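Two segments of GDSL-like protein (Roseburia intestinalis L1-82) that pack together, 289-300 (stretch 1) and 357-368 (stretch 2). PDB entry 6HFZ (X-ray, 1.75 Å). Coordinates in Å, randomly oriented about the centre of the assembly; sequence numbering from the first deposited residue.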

# COMPACT_ATOMS: atom_id res chain seq x y z
N ILE A 289 13.72 -9.44 6.57
CA ILE A 289 14.08 -9.39 5.16
C ILE A 289 12.89 -9.82 4.33
O ILE A 289 12.32 -10.88 4.54
CB ILE A 289 15.28 -10.29 4.86
CG1 ILE A 289 16.48 -9.97 5.76
CG2 ILE A 289 15.61 -10.22 3.38
CD1 ILE A 289 17.12 -8.67 5.46
N SER A 290 12.60 -9.05 3.28
CA SER A 290 11.59 -9.39 2.34
C SER A 290 12.11 -9.14 0.92
O SER A 290 13.09 -8.43 0.70
CB SER A 290 10.30 -8.68 2.68
OG SER A 290 10.32 -7.30 2.25
N VAL A 291 11.46 -9.76 -0.06
CA VAL A 291 11.93 -9.61 -1.44
C VAL A 291 10.75 -9.31 -2.36
O VAL A 291 9.67 -9.91 -2.24
CB VAL A 291 12.67 -10.89 -1.87
CG1 VAL A 291 11.77 -12.12 -1.80
CG2 VAL A 291 13.24 -10.78 -3.27
N GLN A 292 10.97 -8.37 -3.30
CA GLN A 292 9.98 -8.04 -4.29
C GLN A 292 10.43 -8.53 -5.67
O GLN A 292 11.58 -8.32 -6.03
CB GLN A 292 9.81 -6.53 -4.37
CG GLN A 292 9.03 -5.90 -3.23
CD GLN A 292 8.81 -4.44 -3.58
OE1 GLN A 292 9.78 -3.68 -3.71
NE2 GLN A 292 7.56 -4.07 -3.81
N TYR A 293 9.52 -9.11 -6.44
CA TYR A 293 9.84 -9.67 -7.75
C TYR A 293 8.57 -9.81 -8.59
O TYR A 293 7.47 -9.82 -8.04
CB TYR A 293 10.51 -11.06 -7.63
CG TYR A 293 9.68 -12.13 -6.93
CD1 TYR A 293 9.55 -12.17 -5.54
CD2 TYR A 293 9.05 -13.14 -7.65
CE1 TYR A 293 8.81 -13.17 -4.90
CE2 TYR A 293 8.29 -14.12 -7.03
CZ TYR A 293 8.17 -14.14 -5.65
OH TYR A 293 7.47 -15.15 -5.02
N ARG A 294 8.75 -9.97 -9.91
CA ARG A 294 7.61 -10.07 -10.77
C ARG A 294 7.08 -11.51 -10.80
O ARG A 294 7.83 -12.47 -10.97
CB ARG A 294 7.96 -9.65 -12.20
CG ARG A 294 6.82 -9.83 -13.21
CD ARG A 294 7.19 -9.12 -14.51
NE ARG A 294 8.41 -9.61 -15.16
CZ ARG A 294 9.21 -8.87 -15.92
NH1 ARG A 294 8.93 -7.59 -16.14
NH2 ARG A 294 10.33 -9.38 -16.40
N LYS A 295 5.74 -11.63 -10.74
CA LYS A 295 5.02 -12.82 -11.12
C LYS A 295 4.28 -12.46 -12.42
O LYS A 295 3.44 -11.56 -12.46
CB LYS A 295 4.07 -13.27 -10.01
CG LYS A 295 4.72 -14.03 -8.87
CD LYS A 295 3.74 -14.59 -7.88
CE LYS A 295 4.44 -15.39 -6.81
NZ LYS A 295 3.59 -15.59 -5.61
N SER A 296 4.64 -13.17 -13.50
CA SER A 296 4.32 -12.83 -14.87
C SER A 296 3.13 -13.67 -15.35
O SER A 296 3.06 -14.86 -15.13
CB SER A 296 5.53 -13.03 -15.76
OG SER A 296 5.15 -12.94 -17.14
N VAL A 297 2.16 -13.03 -16.01
CA VAL A 297 1.10 -13.79 -16.67
C VAL A 297 1.53 -14.19 -18.09
O VAL A 297 0.80 -14.95 -18.77
CB VAL A 297 -0.21 -12.99 -16.72
CG1 VAL A 297 -0.82 -12.90 -15.32
CG2 VAL A 297 -0.02 -11.62 -17.36
N LYS A 298 2.66 -13.66 -18.54
CA LYS A 298 3.30 -14.09 -19.79
C LYS A 298 4.21 -15.26 -19.46
O LYS A 298 5.20 -15.07 -18.77
CB LYS A 298 4.09 -12.93 -20.41
CG LYS A 298 3.23 -11.81 -20.97
CD LYS A 298 4.04 -10.74 -21.67
CE LYS A 298 3.39 -9.37 -21.59
NZ LYS A 298 3.93 -8.46 -22.62
N LEU A 299 3.83 -16.47 -19.92
CA LEU A 299 4.39 -17.73 -19.50
C LEU A 299 5.11 -18.40 -20.67
O LEU A 299 4.76 -18.16 -21.83
CB LEU A 299 3.24 -18.64 -19.06
CG LEU A 299 2.45 -18.28 -17.79
CD1 LEU A 299 1.53 -19.44 -17.42
CD2 LEU A 299 3.38 -17.94 -16.63
N PRO A 300 6.08 -19.28 -20.38
CA PRO A 300 6.62 -19.53 -19.06
C PRO A 300 7.66 -18.46 -18.67
O PRO A 300 8.03 -17.62 -19.48
CB PRO A 300 7.27 -20.92 -19.16
CG PRO A 300 7.70 -21.04 -20.60
CD PRO A 300 6.93 -19.98 -21.36
N ASP A 357 11.14 -19.05 -22.55
CA ASP A 357 10.71 -18.09 -21.50
C ASP A 357 10.24 -16.79 -22.16
O ASP A 357 10.94 -16.26 -23.01
CB ASP A 357 11.82 -17.83 -20.48
CG ASP A 357 11.86 -18.84 -19.34
OD1 ASP A 357 10.81 -19.47 -19.06
OD2 ASP A 357 12.92 -19.01 -18.74
N ALA A 358 9.05 -16.31 -21.77
CA ALA A 358 8.42 -15.09 -22.39
C ALA A 358 9.09 -13.81 -21.88
O ALA A 358 9.12 -12.76 -22.55
CB ALA A 358 6.94 -15.09 -22.07
N VAL A 359 9.59 -13.89 -20.65
CA VAL A 359 10.17 -12.77 -19.96
C VAL A 359 11.33 -13.27 -19.10
O VAL A 359 11.36 -14.43 -18.66
CB VAL A 359 9.15 -12.05 -19.04
CG1 VAL A 359 7.99 -11.43 -19.79
CG2 VAL A 359 8.64 -12.97 -17.93
N PRO A 360 12.28 -12.39 -18.79
CA PRO A 360 13.31 -12.69 -17.80
C PRO A 360 12.70 -12.59 -16.39
O PRO A 360 11.59 -12.09 -16.22
CB PRO A 360 14.33 -11.57 -17.98
CG PRO A 360 13.51 -10.42 -18.50
CD PRO A 360 12.42 -11.04 -19.34
N PHE A 361 13.44 -13.09 -15.40
CA PHE A 361 13.09 -12.87 -14.01
C PHE A 361 13.37 -11.38 -13.69
O PHE A 361 14.38 -10.87 -14.10
CB PHE A 361 13.91 -13.82 -13.13
CG PHE A 361 13.46 -13.85 -11.69
CD1 PHE A 361 13.87 -12.87 -10.80
CD2 PHE A 361 12.58 -14.83 -11.26
CE1 PHE A 361 13.43 -12.90 -9.48
CE2 PHE A 361 12.07 -14.79 -9.96
CZ PHE A 361 12.53 -13.85 -9.07
N TYR A 362 12.45 -10.70 -12.98
CA TYR A 362 12.67 -9.29 -12.55
C TYR A 362 12.73 -9.25 -11.01
O TYR A 362 11.71 -9.41 -10.35
CB TYR A 362 11.59 -8.34 -13.10
CG TYR A 362 12.07 -6.89 -13.10
CD1 TYR A 362 12.24 -6.21 -11.91
CD2 TYR A 362 12.41 -6.24 -14.28
CE1 TYR A 362 12.76 -4.91 -11.90
CE2 TYR A 362 12.87 -4.93 -14.30
CZ TYR A 362 13.07 -4.28 -13.10
OH TYR A 362 13.58 -3.01 -13.11
N LEU A 363 13.91 -8.97 -10.48
CA LEU A 363 14.12 -8.73 -9.04
C LEU A 363 13.99 -7.23 -8.79
O LEU A 363 14.80 -6.41 -9.24
CB LEU A 363 15.51 -9.29 -8.67
CG LEU A 363 15.92 -9.11 -7.22
CD1 LEU A 363 14.97 -9.86 -6.26
CD2 LEU A 363 17.34 -9.58 -7.00
N VAL A 364 12.90 -6.82 -8.10
CA VAL A 364 12.61 -5.42 -7.94
C VAL A 364 13.42 -4.85 -6.76
O VAL A 364 14.03 -3.79 -6.85
CB VAL A 364 11.10 -5.18 -7.76
CG1 VAL A 364 10.81 -3.71 -7.43
CG2 VAL A 364 10.30 -5.68 -8.97
N SER A 365 13.44 -5.52 -5.60
CA SER A 365 14.10 -5.00 -4.44
C SER A 365 14.32 -6.12 -3.42
O SER A 365 13.60 -7.11 -3.46
CB SER A 365 13.32 -3.88 -3.74
OG SER A 365 12.24 -4.40 -2.92
N VAL A 366 15.29 -5.91 -2.52
CA VAL A 366 15.26 -6.65 -1.22
C VAL A 366 15.07 -5.62 -0.11
O VAL A 366 15.73 -4.56 -0.10
CB VAL A 366 16.55 -7.47 -1.00
CG1 VAL A 366 16.49 -8.21 0.34
CG2 VAL A 366 16.80 -8.43 -2.16
N ILE A 367 14.13 -5.86 0.82
CA ILE A 367 13.80 -4.86 1.84
C ILE A 367 14.30 -5.33 3.20
O ILE A 367 13.98 -6.41 3.66
CB ILE A 367 12.28 -4.56 1.90
CG1 ILE A 367 11.74 -4.04 0.57
CG2 ILE A 367 11.96 -3.60 3.04
CD1 ILE A 367 10.21 -4.01 0.45
N GLY A 368 15.07 -4.46 3.86
CA GLY A 368 15.49 -4.70 5.20
C GLY A 368 14.72 -3.82 6.15
O GLY A 368 14.62 -2.60 5.93
O HOH W 1 10.37 -12.34 -11.96
O HOH W 2 9.25 -12.23 -14.63

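Residues 289-295 and 361-368 run as neighbouring antiparallel strands: their N-to-C directions differ by 156°, and their axes approach to 4.5 Å. The CA register descends in one stretch as it climbs in the other, from Ile289 opposite Gly368 to Gln292 opposite Ser365. Hydrogen-bonded and non-hydrogen-bonded pairs alternate along this ladder. Ser290 and Ile367 form a reciprocal pair, with Ser290 N to Ile367 O at 3.0 Å and Ile367 N to Ser290 O at 2.8 Å, both close to linear at 157° and 169°. At the non-hydrogen-bonded positions the CA hydrogens point inward instead, and Ile289 CA lies 3.3 Å from Ile367 O with an angle of 150° at the hydrogen.

The regular pattern breaks after Gln292. Gln292 N donates to Ser365 O at 2.9 Å and 174°, but Gln292 O accepts from two successive amides: Val364 N at 2.9 Å, and Ser365 N at 3.4 Å, a weak bond. This sharing marks a beta bulge, in which the register shifts by one so that Tyr293 pairs with Leu363. The phi/psi of Val364, -83/-47, departs from extended values at the same point. Beyond the bulge, Arg294 N donates to Tyr362 O at 3.0 Å. The return link runs through a water, which donates to Arg294 O at 2.7 Å and accepts from Tyr362 N at 2.8 Å, so the strands stay connected where a direct bond is absent.

Past the strands, direct backbone hydrogen bonding between the stretches resumes at Pro300, which follows a cis peptide bond. Pro300 O accepts from Ala358 N at 2.8 Å and 167°. Nearby, Ala358 CB packs 3.9 Å from Lys298 CB, while Val359 CG2 reaches within 3.6 Å of Ser296 OG.

One face of the ladder is largely apolar. Ile289 CG2 meets Val366 CG1 at 3.7 Å, and Val291 CG2 lies 3.6 Å from Leu363 CD1, buried contacts that exclude solvent. Tyr293, on this same face, also meets Phe361, with Tyr293 CB 3.7 Å from Phe361 CZ. Their ring planes are only 12° apart, yet the centroids are separated by 5.8 Å; the rings are slid apart and barely overlap.

The other face carries Ser290, Gln292, Ser365 and Ile367. Here Ser365 OG donates to Gln292 OE1 at 2.7 Å, a short bond that satisfies a buried amide oxygen. Ser290 OG sits 3.4 Å from Ile367 CB, a simple packing contact.

Arg294 has the largest covered area of any residue in the pair, 109 Å². Its CA-to-CB bond points sideways, but the long side chain brings the guanidinium back to the second stretch, where Arg294 NH2 donates to Pro360 O at 3.0 Å and 161°. That oxygen lies near the guanidinium plane, where the NH2 hydrogens point. A second water accepts from Arg294 NE and donates to Pro360 O, both at 2.8 Å, bridging the same two groups. Tyr362 CB covers one guanidinium face, 3.7 Å from Arg294 NH2.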